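Local atomic coordinates of SorB (Sorangium cellulosum, PDB entry 6B2V), a protein that carries, in this dehydratase-like domain from module nine of the sorangicin polyketide assembly line, a pyran synthase, which forms pyran rings. Residues 33-38 and 43-48; 212-217 and 284-289. One frame throughout, in Å; residues are numbered along the deposited sequence.

Contact 1: 33-38 and 43-48; sequences REVADA and AFAAVF
E34 lies across one face of the F44 ring, the two residues forming a non-hydrogen-bonded antiparallel pair whose CA atoms are 4.3 Å apart. With E34 CG anti to the backbone N (chi1 -179°) and the chain extended beyond it, CB, CG and the carboxylate follow the ring in turn. E34 CB is 3.8 Å from F44 CE2, and E34 OE1 is 3.7 Å from the same carbon. Carboxylate and ring planes stand 35° apart, so this is an oblique overlap rather than a parallel stack. The chief polar partner of OE1 lies elsewhere: a salt bridge to R42. OE2 accepts from a water that also donates to V35 O and accepts from A43 N, tying the carboxylate to both strands.

R33, V35, A43 and A45 share the other face, where most of the area is buried, through small apolar contacts. V35 CG1 approaches A43 CB at 3.8 Å, and V47 CG2 lies at the edge of the R33 guanidinium, near its plane, 4.0 Å from NH1. R33 N donates to A45 O at 3.0 Å, A45 N to R33 O at 2.9 Å, and V35 N to A43 O at 2.8 Å (173° at the hydrogen). These three antiparallel bonds join strands 33-35 and 41-48 of a hairpin in the predicted N-terminal hotdog fold. Carbons and carboxylate of E34 both lie along the buried ring, where R42 and the water probably satisfy the charge.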
ATOM      1  N   ARG A  33      21.141   5.223  -0.745  1.00 25.89           N
ATOM      2  CA  ARG A  33      22.099   6.245  -0.350  1.00 27.92           C
ATOM      3  C   ARG A  33      21.420   7.581  -0.122  1.00 31.90           C
ATOM      4  O   ARG A  33      20.317   7.827  -0.607  1.00 27.28           O
ATOM      5  CB  ARG A  33      23.272   6.280  -1.333  1.00 31.18           C
ATOM      6  CG  ARG A  33      22.895   6.727  -2.735  1.00 32.77           C
ATOM      7  CD  ARG A  33      24.083   6.646  -3.680  1.00 39.54           C
ATOM      8  NE  ARG A  33      23.749   7.116  -5.023  1.00 45.79           N
ATOM      9  CZ  ARG A  33      23.159   6.371  -5.952  1.00 47.41           C
ATOM     10  NH1 ARG A  33      22.834   5.112  -5.686  1.00 46.39           N
ATOM     11  NH2 ARG A  33      22.892   6.882  -7.145  1.00 44.56           N
ATOM     12  N   GLU A  34      22.097   8.442   0.628  1.00 27.34           N
ATOM     13  CA  GLU A  34      21.631   9.792   0.830  1.00 25.48           C
ATOM     14  C   GLU A  34      22.289  10.643  -0.259  1.00 27.74           C
ATOM     15  O   GLU A  34      23.415  10.453  -0.577  1.00 33.32           O
ATOM     16  CB  GLU A  34      21.886  10.343   2.235  1.00 28.06           C
ATOM     17  CG  GLU A  34      21.360  11.756   2.387  1.00 30.18           C
ATOM     18  CD  GLU A  34      21.121  12.241   3.785  1.00 32.45           C
ATOM     19  OE1 GLU A  34      21.384  11.539   4.724  1.00 34.30           O
ATOM     20  OE2 GLU A  34      20.641  13.327   3.898  1.00 33.93           O
ATOM     21  N   VAL A  35      21.535  11.587  -0.771  1.00 27.39           N
ATOM     22  CA  VAL A  35      21.958  12.420  -1.835  1.00 33.07           C
ATOM     23  C   VAL A  35      21.837  13.891  -1.465  1.00 31.57           C
ATOM     24  O   VAL A  35      20.987  14.273  -0.746  1.00 34.20           O
ATOM     25  CB  VAL A  35      21.160  11.972  -3.046  1.00 34.40           C
ATOM     26  CG1 VAL A  35      20.391  13.025  -3.742  1.00 38.89           C
ATOM     27  CG2 VAL A  35      21.962  11.065  -3.910  1.00 36.25           C
ATOM     28  N   ALA A  36      22.767  14.696  -1.938  1.00 41.05           N
ATOM     29  CA  ALA A  36      22.784  16.092  -1.560  1.00 38.30           C
ATOM     30  C   ALA A  36      21.651  16.946  -2.075  1.00 39.29           C
ATOM     31  O   ALA A  36      21.241  16.807  -3.175  1.00 43.73           O
ATOM     32  CB  ALA A  36      24.128  16.710  -1.878  1.00 41.57           C
ATOM     33  N   ASP A  37      21.177  17.817  -1.208  1.00 41.07           N
ATOM     34  CA  ASP A  37      20.108  18.749  -1.442  1.00 43.66           C
ATOM     35  C   ASP A  37      20.300  19.998  -0.568  1.00 43.55           C
ATOM     36  O   ASP A  37      21.102  20.025   0.336  1.00 44.28           O
ATOM     37  CB  ASP A  37      18.753  18.124  -1.151  1.00 42.11           C
ATOM     38  CG  ASP A  37      17.700  18.553  -2.114  1.00 45.03           C
ATOM     39  OD1 ASP A  37      17.951  19.355  -2.981  1.00 47.94           O
ATOM     40  OD2 ASP A  37      16.589  18.072  -2.026  1.00 48.51           O
ATOM     41  N   ALA A  38      19.416  20.960  -0.751  1.00 47.42           N
ATOM     42  CA  ALA A  38      19.484  22.251  -0.090  1.00 43.45           C
ATOM     43  C   ALA A  38      18.293  22.685   0.697  1.00 45.33           C
ATOM     44  O   ALA A  38      17.256  22.134   0.591  1.00 47.51           O
ATOM     45  CB  ALA A  38      19.675  23.287  -1.147  1.00 43.84           C
ATOM     46  N   ALA A  43      17.337  14.168   0.717  1.00 27.63           N
ATOM     47  CA  ALA A  43      17.029  13.345  -0.420  1.00 27.70           C
ATOM     48  C   ALA A  43      17.763  12.045  -0.357  1.00 28.16           C
ATOM     49  O   ALA A  43      18.858  11.979   0.090  1.00 26.81           O
ATOM     50  CB  ALA A  43      17.386  14.096  -1.702  1.00 26.15           C
ATOM     51  N   PHE A  44      17.096  10.991  -0.795  1.00 22.31           N
ATOM     52  CA  PHE A  44      17.630   9.653  -0.825  1.00 20.16           C
ATOM     53  C   PHE A  44      17.372   8.994  -2.155  1.00 21.38           C
ATOM     54  O   PHE A  44      16.463   9.346  -2.805  1.00 20.73           O
ATOM     55  CB  PHE A  44      17.044   8.776   0.289  1.00 22.52           C
ATOM     56  CG  PHE A  44      17.296   9.309   1.649  1.00 21.02           C
ATOM     57  CD1 PHE A  44      16.520  10.288   2.130  1.00 21.44           C
ATOM     58  CD2 PHE A  44      18.311   8.839   2.407  1.00 27.37           C
ATOM     59  CE1 PHE A  44      16.735  10.826   3.354  1.00 28.46           C
ATOM     60  CE2 PHE A  44      18.539   9.361   3.642  1.00 25.32           C
ATOM     61  CZ  PHE A  44      17.749  10.354   4.114  1.00 26.05           C
ATOM     62  N   ALA A  45      18.206   8.038  -2.514  1.00 19.80           N
ATOM     63  CA  ALA A  45      18.106   7.374  -3.776  1.00 20.94           C
ATOM     64  C   ALA A  45      18.389   5.890  -3.747  1.00 21.57           C
ATOM     65  O   ALA A  45      18.981   5.421  -2.852  1.00 20.12           O
ATOM     66  CB  ALA A  45      19.028   8.063  -4.760  1.00 22.32           C
ATOM     67  N   ALA A  46      17.860   5.189  -4.739  1.00 19.48           N
ATOM     68  CA  ALA A  46      18.084   3.795  -4.973  1.00 18.46           C
ATOM     69  C   ALA A  46      18.053   3.505  -6.466  1.00 19.77           C
ATOM     70  O   ALA A  46      17.358   4.105  -7.176  1.00 20.86           O
ATOM     71  CB  ALA A  46      17.039   2.945  -4.251  1.00 20.11           C
ATOM     72  N   VAL A  47      18.820   2.534  -6.895  1.00 19.66           N
ATOM     73  CA  VAL A  47      18.826   2.102  -8.266  1.00 19.90           C
ATOM     74  C   VAL A  47      18.297   0.678  -8.343  1.00 22.68           C
ATOM     75  O   VAL A  47      18.729  -0.127  -7.638  1.00 23.39           O
ATOM     76  CB  VAL A  47      20.248   2.080  -8.833  1.00 25.34           C
ATOM     77  CG1 VAL A  47      20.236   1.561 -10.233  1.00 27.36           C
ATOM     78  CG2 VAL A  47      20.826   3.467  -8.789  1.00 27.84           C
ATOM     79  N   PHE A  48      17.352   0.435  -9.222  1.00 21.82           N
ATOM     80  CA  PHE A  48      16.761  -0.858  -9.418  1.00 22.69           C
ATOM     81  C   PHE A  48      17.028  -1.357 -10.803  1.00 25.27           C
ATOM     82  O   PHE A  48      17.018  -0.621 -11.721  1.00 23.94           O
ATOM     83  CB  PHE A  48      15.262  -0.786  -9.196  1.00 23.91           C
ATOM     84  CG  PHE A  48      14.891  -0.212  -7.880  1.00 23.79           C
ATOM     85  CD1 PHE A  48      14.931  -0.982  -6.754  1.00 22.63           C
ATOM     86  CD2 PHE A  48      14.551   1.089  -7.752  1.00 21.04           C
ATOM     87  CE1 PHE A  48      14.621  -0.462  -5.546  1.00 21.47           C
ATOM     88  CE2 PHE A  48      14.235   1.613  -6.535  1.00 18.42           C
ATOM     89  CZ  PHE A  48      14.276   0.834  -5.418  1.00 21.51           C
TER
HETATM   90  O   HOH W   1      19.994  15.008   1.700  1.00 31.80           O

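Contact 2: 212-217 and 284-289; sequences SVLVPA and RGLTAV
Helix 212-217 and the strand 286-289 come nearest in backbone at A217 and L286, whose CA atoms are 8.3 Å apart, a spacing that leaves the meeting entirely to side chains. This is the helix-on-sheet packing of a hotdog fold, here the C-terminal one of the predicted pair, in which the long helix 207-225 is wrapped by antiparallel strands. Just before the touching residue the strand turns a corner: G285 and L286 both face Y268 in a G1 beta bulge, and G285 takes the positive phi (63°) that glycine readily accepts.

L286 points from the strand toward the helix. Its CG is anti to the backbone N (chi1 172°), and this extension carries the CD2 methyl to the helix. The methyl meets two residues three positions apart, the CB of A217 and one branch of L214, on adjoining turns of the helical surface. L214 does not aim at the strand from its CB; its outer end reaches over, and the two leucine side chains run at a slant to each other. All three residues are buried; the segments bury only 104 Å² between them, and the side-chain atoms that meet are all methyl carbons. Around them, L286 touches L236, L214 touches P233 of strand 232-241 and F283, farther back on its partner strand, and A217 rests on V270. L286 CD2 lies 4.1 Å from A217 CB and 4.2 Å from L214 CD2.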
ATOM      1  N   SER A 212      -1.292  -7.557  -0.713  1.00 11.17           N
ATOM      2  CA  SER A 212      -2.308  -8.436  -0.164  1.00 12.43           C
ATOM      3  C   SER A 212      -3.407  -7.645   0.544  1.00 12.36           C
ATOM      4  O   SER A 212      -4.489  -8.076   0.637  1.00 13.30           O
ATOM      5  CB  SER A 212      -1.709  -9.439   0.799  1.00 11.95           C
ATOM      6  OG  SER A 212      -0.777 -10.239   0.159  1.00 12.18           O
ATOM      7  N   VAL A 213      -3.030  -6.585   1.195  1.00 10.31           N
ATOM      8  CA  VAL A 213      -4.016  -5.728   1.828  1.00 10.63           C
ATOM      9  C   VAL A 213      -4.895  -4.946   0.822  1.00 10.65           C
ATOM     10  O   VAL A 213      -6.048  -4.774   0.993  1.00 11.46           O
ATOM     11  CB  VAL A 213      -3.346  -4.741   2.802  1.00 11.49           C
ATOM     12  CG1 VAL A 213      -4.358  -3.885   3.502  1.00 11.20           C
ATOM     13  CG2 VAL A 213      -2.502  -5.446   3.817  1.00 11.32           C
ATOM     14  N   LEU A 214      -4.243  -4.446  -0.199  1.00 11.18           N
ATOM     15  CA  LEU A 214      -4.942  -3.686  -1.223  1.00 12.29           C
ATOM     16  C   LEU A 214      -5.842  -4.460  -2.180  1.00 12.15           C
ATOM     17  O   LEU A 214      -6.809  -3.967  -2.609  1.00 12.89           O
ATOM     18  CB  LEU A 214      -3.992  -2.777  -2.024  1.00 14.26           C
ATOM     19  CG  LEU A 214      -3.206  -1.728  -1.204  1.00 12.96           C
ATOM     20  CD1 LEU A 214      -2.550  -0.707  -2.097  1.00 18.66           C
ATOM     21  CD2 LEU A 214      -4.036  -1.057  -0.136  1.00 15.80           C
ATOM     22  N   VAL A 215      -5.472  -5.698  -2.464  1.00 12.30           N
ATOM     23  CA  VAL A 215      -6.216  -6.473  -3.448  1.00 14.01           C
ATOM     24  C   VAL A 215      -7.681  -6.639  -3.113  1.00 14.05           C
ATOM     25  O   VAL A 215      -8.486  -6.524  -3.972  1.00 13.02           O
ATOM     26  CB  VAL A 215      -5.499  -7.835  -3.771  1.00 16.13           C
ATOM     27  CG1 VAL A 215      -6.430  -8.882  -4.370  1.00 19.45           C
ATOM     28  CG2 VAL A 215      -4.414  -7.582  -4.751  1.00 16.56           C
ATOM     29  N   PRO A 216      -8.020  -6.901  -1.869  1.00 11.89           N
ATOM     30  CA  PRO A 216      -9.432  -7.051  -1.546  1.00 12.87           C
ATOM     31  C   PRO A 216     -10.244  -5.771  -1.773  1.00 12.23           C
ATOM     32  O   PRO A 216     -11.369  -5.864  -2.098  1.00 12.60           O
ATOM     33  CB  PRO A 216      -9.410  -7.512  -0.085  1.00 14.70           C
ATOM     34  CG  PRO A 216      -8.169  -8.244  -0.024  1.00 13.55           C
ATOM     35  CD  PRO A 216      -7.189  -7.423  -0.788  1.00 13.38           C
ATOM     36  N   ALA A 217      -9.650  -4.614  -1.480  1.00 12.80           N
ATOM     37  CA  ALA A 217     -10.291  -3.330  -1.726  1.00 11.97           C
ATOM     38  C   ALA A 217     -10.481  -3.052  -3.219  1.00 13.28           C
ATOM     39  O   ALA A 217     -11.463  -2.547  -3.601  1.00 11.51           O
ATOM     40  CB  ALA A 217      -9.501  -2.204  -1.062  1.00 12.87           C
ATOM     41  N   ARG A 284      -7.132   4.419   5.000  1.00 11.72           N
ATOM     42  CA  ARG A 284      -8.333   5.168   4.956  1.00 13.48           C
ATOM     43  C   ARG A 284      -8.475   5.908   3.661  1.00 14.12           C
ATOM     44  O   ARG A 284      -7.623   6.609   3.295  1.00 13.90           O
ATOM     45  CB  ARG A 284      -8.349   6.247   6.012  1.00 15.98           C
ATOM     46  CG  ARG A 284      -7.998   5.817   7.386  1.00 21.16           C
ATOM     47  CD  ARG A 284      -8.989   4.894   7.946  1.00 27.73           C
ATOM     48  NE  ARG A 284     -10.252   5.488   8.175  1.00 31.81           N
ATOM     49  CZ  ARG A 284     -11.315   4.795   8.503  1.00 35.63           C
ATOM     50  NH1 ARG A 284     -11.186   3.520   8.656  1.00 37.20           N
ATOM     51  NH2 ARG A 284     -12.476   5.381   8.725  1.00 34.45           N
ATOM     52  N   GLY A 285      -9.624   5.786   3.061  1.00 12.79           N
ATOM     53  CA  GLY A 285      -9.884   6.538   1.857  1.00 15.55           C
ATOM     54  C   GLY A 285      -9.061   6.314   0.636  1.00 14.44           C
ATOM     55  O   GLY A 285      -8.491   7.209   0.098  1.00 15.42           O
ATOM     56  N   LEU A 286      -9.024   5.068   0.219  1.00 11.93           N
ATOM     57  CA  LEU A 286      -8.310   4.648  -0.981  1.00 11.40           C
ATOM     58  C   LEU A 286      -9.214   4.637  -2.205  1.00 13.27           C
ATOM     59  O   LEU A 286     -10.258   4.111  -2.174  1.00 12.25           O
ATOM     60  CB  LEU A 286      -7.790   3.225  -0.810  1.00 12.62           C
ATOM     61  CG  LEU A 286      -7.204   2.591  -2.051  1.00 12.56           C
ATOM     62  CD1 LEU A 286      -5.822   3.120  -2.385  1.00 13.86           C
ATOM     63  CD2 LEU A 286      -7.143   1.073  -1.937  1.00 14.09           C
ATOM     64  N   THR A 287      -8.760   5.329  -3.243  1.00 12.96           N
ATOM     65  CA  THR A 287      -9.399   5.348  -4.531  1.00 13.06           C
ATOM     66  C   THR A 287      -8.452   4.704  -5.566  1.00 12.51           C
ATOM     67  O   THR A 287      -7.383   5.110  -5.724  1.00 14.12           O
ATOM     68  CB  THR A 287      -9.783   6.787  -4.969  1.00 13.35           C
ATOM     69  OG1 THR A 287     -10.691   7.365  -4.047  1.00 16.22           O
ATOM     70  CG2 THR A 287     -10.432   6.755  -6.333  1.00 14.41           C
ATOM     71  N   ALA A 288      -8.906   3.676  -6.253  1.00 11.63           N
ATOM     72  CA  ALA A 288      -8.133   3.024  -7.268  1.00 11.51           C
ATOM     73  C   ALA A 288      -8.848   3.246  -8.597  1.00 12.65           C
ATOM     74  O   ALA A 288     -10.004   3.268  -8.661  1.00 13.80           O
ATOM     75  CB  ALA A 288      -8.021   1.522  -6.994  1.00 14.69           C
ATOM     76  N   VAL A 289      -8.066   3.424  -9.642  1.00 13.67           N
ATOM     77  CA  VAL A 289      -8.604   3.756 -10.943  1.00 15.34           C
ATOM     78  C   VAL A 289      -7.957   2.938 -12.041  1.00 15.46           C
ATOM     79  O   VAL A 289      -6.886   2.531 -11.910  1.00 15.94           O
ATOM     80  CB  VAL A 289      -8.396   5.259 -11.254  1.00 14.85           C
ATOM     81  CG1 VAL A 289      -8.875   6.126 -10.120  1.00 14.85           C
ATOM     82  CG2 VAL A 289      -6.963   5.542 -11.584  1.00 14.85           C
TER

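Overall arrangement
Contact 1 and contact 2 belong to different halves of the domain, the predicted N-terminal and C-terminal hotdog folds respectively. Their centres are 29 Å apart and their nearest atoms about 17 Å, so neither touches the other. Depth in the fold differs as well: contact 1 is peripheral, its centre 22 Å from that of the chain, whereas contact 2 lies at 8 Å. Antiparallel strand pairing connects the halves, strand 82-90 of the first running beside strand 232-241 of the second, which in turn flanks strand 279-289. In sequence, the segments of contact 1 are 5 residues apart and those of contact 2 are 67, and the first contact closes before the second opens.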